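Local coordinates for cobalamin biosynthesis protein CobN (Mycobacterium tuberculosis, PDB 7C6O) that is the large, catalytic subunit of cobaltochelatase, which probably inserts cobalt into the corrin ring during cobalamin biosynthesis, at residues A[249-259]-A[313-321]. Sequence-based numbering, arbitrary orientation.
Sequences VTVLAAGGVKP and AVPEFDGRI
R320 reaches the 249-259 loop with its chain extended from CG to NE, bringing both terminal nitrogens to successive backbone carbonyls. NH1 donates to V251 O at 2.9 Å and NH2 to L252 O at 2.9 Å; both hydrogen bonds are somewhat bent, each oxygen tilted slightly from the guanidinium plane. Q285 bridges the same spot, accepting from NH1 and donating to V251 O, which helps fix the group's rotation. V249 CG2 lies over one guanidinium face and A253 CA over the other, a slot that suits a flat cation.

D318 suits the neighbouring turn because its carboxylate can take two consecutive amides: A254 N gives OD2 a short, nearly straight bond (2.6 Å, 171°) on the syn lone pair, while G255 N makes a weak one to OD1, which W271 also binds.

Just before these amides, the small A253 fits its CB against V314 CG1 (3.7 Å); farther along, P259 sets CB over the F317 ring in a CH-pi contact, 4.1 Å from the centroid. The contact joins the loop leaving strand 246-249 to the helix-to-strand connection entering 321-331, two parallel strands flanking 283-289 in the alpha/beta part of a mixed sheet.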
loop_
_atom_site.group_PDB
_atom_site.type_symbol
_atom_site.label_atom_id
_atom_site.label_comp_id
_atom_site.label_asym_id
_atom_site.label_seq_id
_atom_site.Cartn_x
_atom_site.Cartn_y
_atom_site.Cartn_z
ATOM N N VAL A 249 7.383 16.168 -13.287
ATOM C CA VAL A 249 6.891 15.570 -14.521
ATOM C C VAL A 249 5.371 15.525 -14.479
ATOM O O VAL A 249 4.770 15.282 -13.426
ATOM C CB VAL A 249 7.487 14.167 -14.759
ATOM C CG1 VAL A 249 8.999 14.257 -14.867
ATOM C CG2 VAL A 249 7.081 13.203 -13.654
ATOM N N THR A 250 4.753 15.789 -15.630
ATOM C CA THR A 250 3.307 15.680 -15.789
ATOM C C THR A 250 2.949 14.681 -16.881
ATOM O O THR A 250 1.823 14.695 -17.390
ATOM C CB THR A 250 2.689 17.049 -16.091
ATOM O OG1 THR A 250 3.142 17.513 -17.367
ATOM C CG2 THR A 250 3.089 18.060 -15.027
ATOM N N VAL A 251 3.887 13.815 -17.248
ATOM C CA VAL A 251 3.685 12.832 -18.300
ATOM C C VAL A 251 3.607 11.441 -17.675
ATOM O O VAL A 251 3.900 11.244 -16.496
ATOM C CB VAL A 251 4.794 12.903 -19.367
ATOM C CG1 VAL A 251 4.826 14.288 -19.997
ATOM C CG2 VAL A 251 6.144 12.566 -18.745
ATOM N N LEU A 252 3.210 10.465 -18.490
ATOM C CA LEU A 252 3.065 9.088 -18.041
ATOM C C LEU A 252 4.425 8.477 -17.704
ATOM O O LEU A 252 5.485 9.031 -18.006
ATOM C CB LEU A 252 2.363 8.249 -19.112
ATOM C CG LEU A 252 0.837 8.117 -19.071
ATOM C CD1 LEU A 252 0.168 9.362 -18.521
ATOM C CD2 LEU A 252 0.315 7.807 -20.466
ATOM N N ALA A 253 4.380 7.301 -17.075
ATOM C CA ALA A 253 5.600 6.614 -16.668
ATOM C C ALA A 253 6.441 6.230 -17.881
ATOM O O ALA A 253 5.925 5.996 -18.978
ATOM C CB ALA A 253 5.266 5.365 -15.851
ATOM N N ALA A 254 7.755 6.151 -17.669
ATOM C CA ALA A 254 8.700 5.975 -18.761
ATOM C C ALA A 254 9.320 4.587 -18.839
ATOM O O ALA A 254 9.966 4.276 -19.846
ATOM C CB ALA A 254 9.827 7.010 -18.650
ATOM N N GLY A 255 9.146 3.745 -17.817
ATOM C CA GLY A 255 9.870 2.483 -17.780
ATOM C C GLY A 255 9.366 1.446 -18.767
ATOM O O GLY A 255 10.116 0.550 -19.170
ATOM N N GLY A 256 8.105 1.540 -19.166
ATOM C CA GLY A 256 7.546 0.549 -20.065
ATOM C C GLY A 256 6.080 0.819 -20.315
ATOM O O GLY A 256 5.550 1.869 -19.945
ATOM N N VAL A 257 5.425 -0.153 -20.950
ATOM C CA VAL A 257 4.017 -0.045 -21.308
ATOM C C VAL A 257 3.175 -1.182 -20.751
ATOM O O VAL A 257 1.956 -1.177 -20.940
ATOM C CB VAL A 257 3.829 0.052 -22.837
ATOM C CG1 VAL A 257 4.508 1.297 -23.380
ATOM C CG2 VAL A 257 4.350 -1.203 -23.525
ATOM N N LYS A 258 3.777 -2.158 -20.071
ATOM C CA LYS A 258 3.046 -3.287 -19.492
ATOM C C LYS A 258 3.458 -3.461 -18.034
ATOM O O LYS A 258 4.179 -4.404 -17.684
ATOM C CB LYS A 258 3.293 -4.568 -20.290
ATOM C CG LYS A 258 2.324 -5.692 -19.966
ATOM C CD LYS A 258 2.648 -6.952 -20.755
ATOM C CE LYS A 258 2.654 -6.680 -22.250
ATOM N NZ LYS A 258 2.627 -7.950 -23.028
ATOM N N PRO A 259 3.006 -2.565 -17.151
ATOM C CA PRO A 259 3.432 -2.652 -15.744
ATOM C C PRO A 259 3.026 -3.948 -15.063
ATOM O O PRO A 259 3.723 -4.393 -14.141
ATOM C CB PRO A 259 2.754 -1.434 -15.096
ATOM C CG PRO A 259 1.612 -1.101 -16.000
ATOM C CD PRO A 259 2.087 -1.439 -17.384
ATOM N N ALA A 313 -0.051 5.059 -9.627
ATOM C CA ALA A 313 0.360 3.672 -9.417
ATOM C C ALA A 313 1.475 3.259 -10.374
ATOM O O ALA A 313 2.481 2.672 -9.956
ATOM C CB ALA A 313 -0.841 2.737 -9.564
ATOM N N VAL A 314 1.311 3.541 -11.662
ATOM C CA VAL A 314 2.313 3.150 -12.653
ATOM C C VAL A 314 3.525 4.079 -12.575
ATOM O O VAL A 314 4.660 3.583 -12.631
ATOM C CB VAL A 314 1.711 3.101 -14.068
ATOM C CG1 VAL A 314 2.783 2.758 -15.097
ATOM C CG2 VAL A 314 0.590 2.075 -14.121
ATOM N N PRO A 315 3.369 5.403 -12.439
ATOM C CA PRO A 315 4.562 6.245 -12.229
ATOM C C PRO A 315 5.418 5.830 -11.038
ATOM O O PRO A 315 6.620 6.120 -11.035
ATOM C CB PRO A 315 3.968 7.646 -12.035
ATOM C CG PRO A 315 2.748 7.625 -12.869
ATOM C CD PRO A 315 2.175 6.235 -12.693
ATOM N N GLU A 316 4.843 5.159 -10.033
ATOM C CA GLU A 316 5.654 4.625 -8.940
ATOM C C GLU A 316 6.645 3.576 -9.426
ATOM O O GLU A 316 7.699 3.386 -8.803
ATOM C CB GLU A 316 4.755 4.031 -7.851
ATOM C CG GLU A 316 4.036 5.069 -7.006
ATOM C CD GLU A 316 3.045 4.451 -6.033
ATOM O OE1 GLU A 316 2.711 3.254 -6.185
ATOM O OE2 GLU A 316 2.595 5.171 -5.118
ATOM N N PHE A 317 6.326 2.874 -10.521
ATOM C CA PHE A 317 7.265 1.900 -11.074
ATOM C C PHE A 317 8.563 2.567 -11.511
ATOM O O PHE A 317 9.613 1.916 -11.547
ATOM C CB PHE A 317 6.641 1.165 -12.265
ATOM C CG PHE A 317 5.664 0.078 -11.892
ATOM C CD1 PHE A 317 4.541 0.353 -11.127
ATOM C CD2 PHE A 317 5.848 -1.215 -12.357
ATOM C CE1 PHE A 317 3.639 -0.648 -10.808
ATOM C CE2 PHE A 317 4.952 -2.221 -12.045
ATOM C CZ PHE A 317 3.845 -1.937 -11.268
ATOM N N ASP A 318 8.507 3.856 -11.861
ATOM C CA ASP A 318 9.687 4.623 -12.248
ATOM C C ASP A 318 10.501 5.125 -11.062
ATOM O O ASP A 318 11.599 5.655 -11.271
ATOM C CB ASP A 318 9.290 5.844 -13.082
ATOM C CG ASP A 318 8.921 5.500 -14.511
ATOM O OD1 ASP A 318 8.723 4.309 -14.828
ATOM O OD2 ASP A 318 8.832 6.448 -15.318
ATOM N N GLY A 319 9.994 5.001 -9.838
ATOM C CA GLY A 319 10.645 5.631 -8.705
ATOM C C GLY A 319 10.336 7.102 -8.539
ATOM O O GLY A 319 11.093 7.816 -7.874
ATOM N N ARG A 320 9.247 7.581 -9.126
ATOM C CA ARG A 320 8.872 8.980 -8.999
ATOM C C ARG A 320 8.264 9.256 -7.627
ATOM O O ARG A 320 7.631 8.389 -7.018
ATOM C CB ARG A 320 7.879 9.368 -10.094
ATOM C CG ARG A 320 8.457 9.315 -11.497
ATOM C CD ARG A 320 7.392 9.612 -12.539
ATOM N NE ARG A 320 7.913 9.489 -13.898
ATOM C CZ ARG A 320 7.184 9.652 -14.999
ATOM N NH1 ARG A 320 5.894 9.950 -14.909
ATOM N NH2 ARG A 320 7.746 9.517 -16.192
ATOM N N ILE A 321 8.469 10.480 -7.147
ATOM C CA ILE A 321 7.847 10.949 -5.914
ATOM C C ILE A 321 6.452 11.469 -6.235
ATOM O O ILE A 321 6.285 12.331 -7.107
ATOM C CB ILE A 321 8.707 12.041 -5.258
ATOM C CG1 ILE A 321 10.129 11.531 -5.010
ATOM C CG2 ILE A 321 8.070 12.529 -3.970
ATOM C CD1 ILE A 321 11.078 12.605 -4.518
#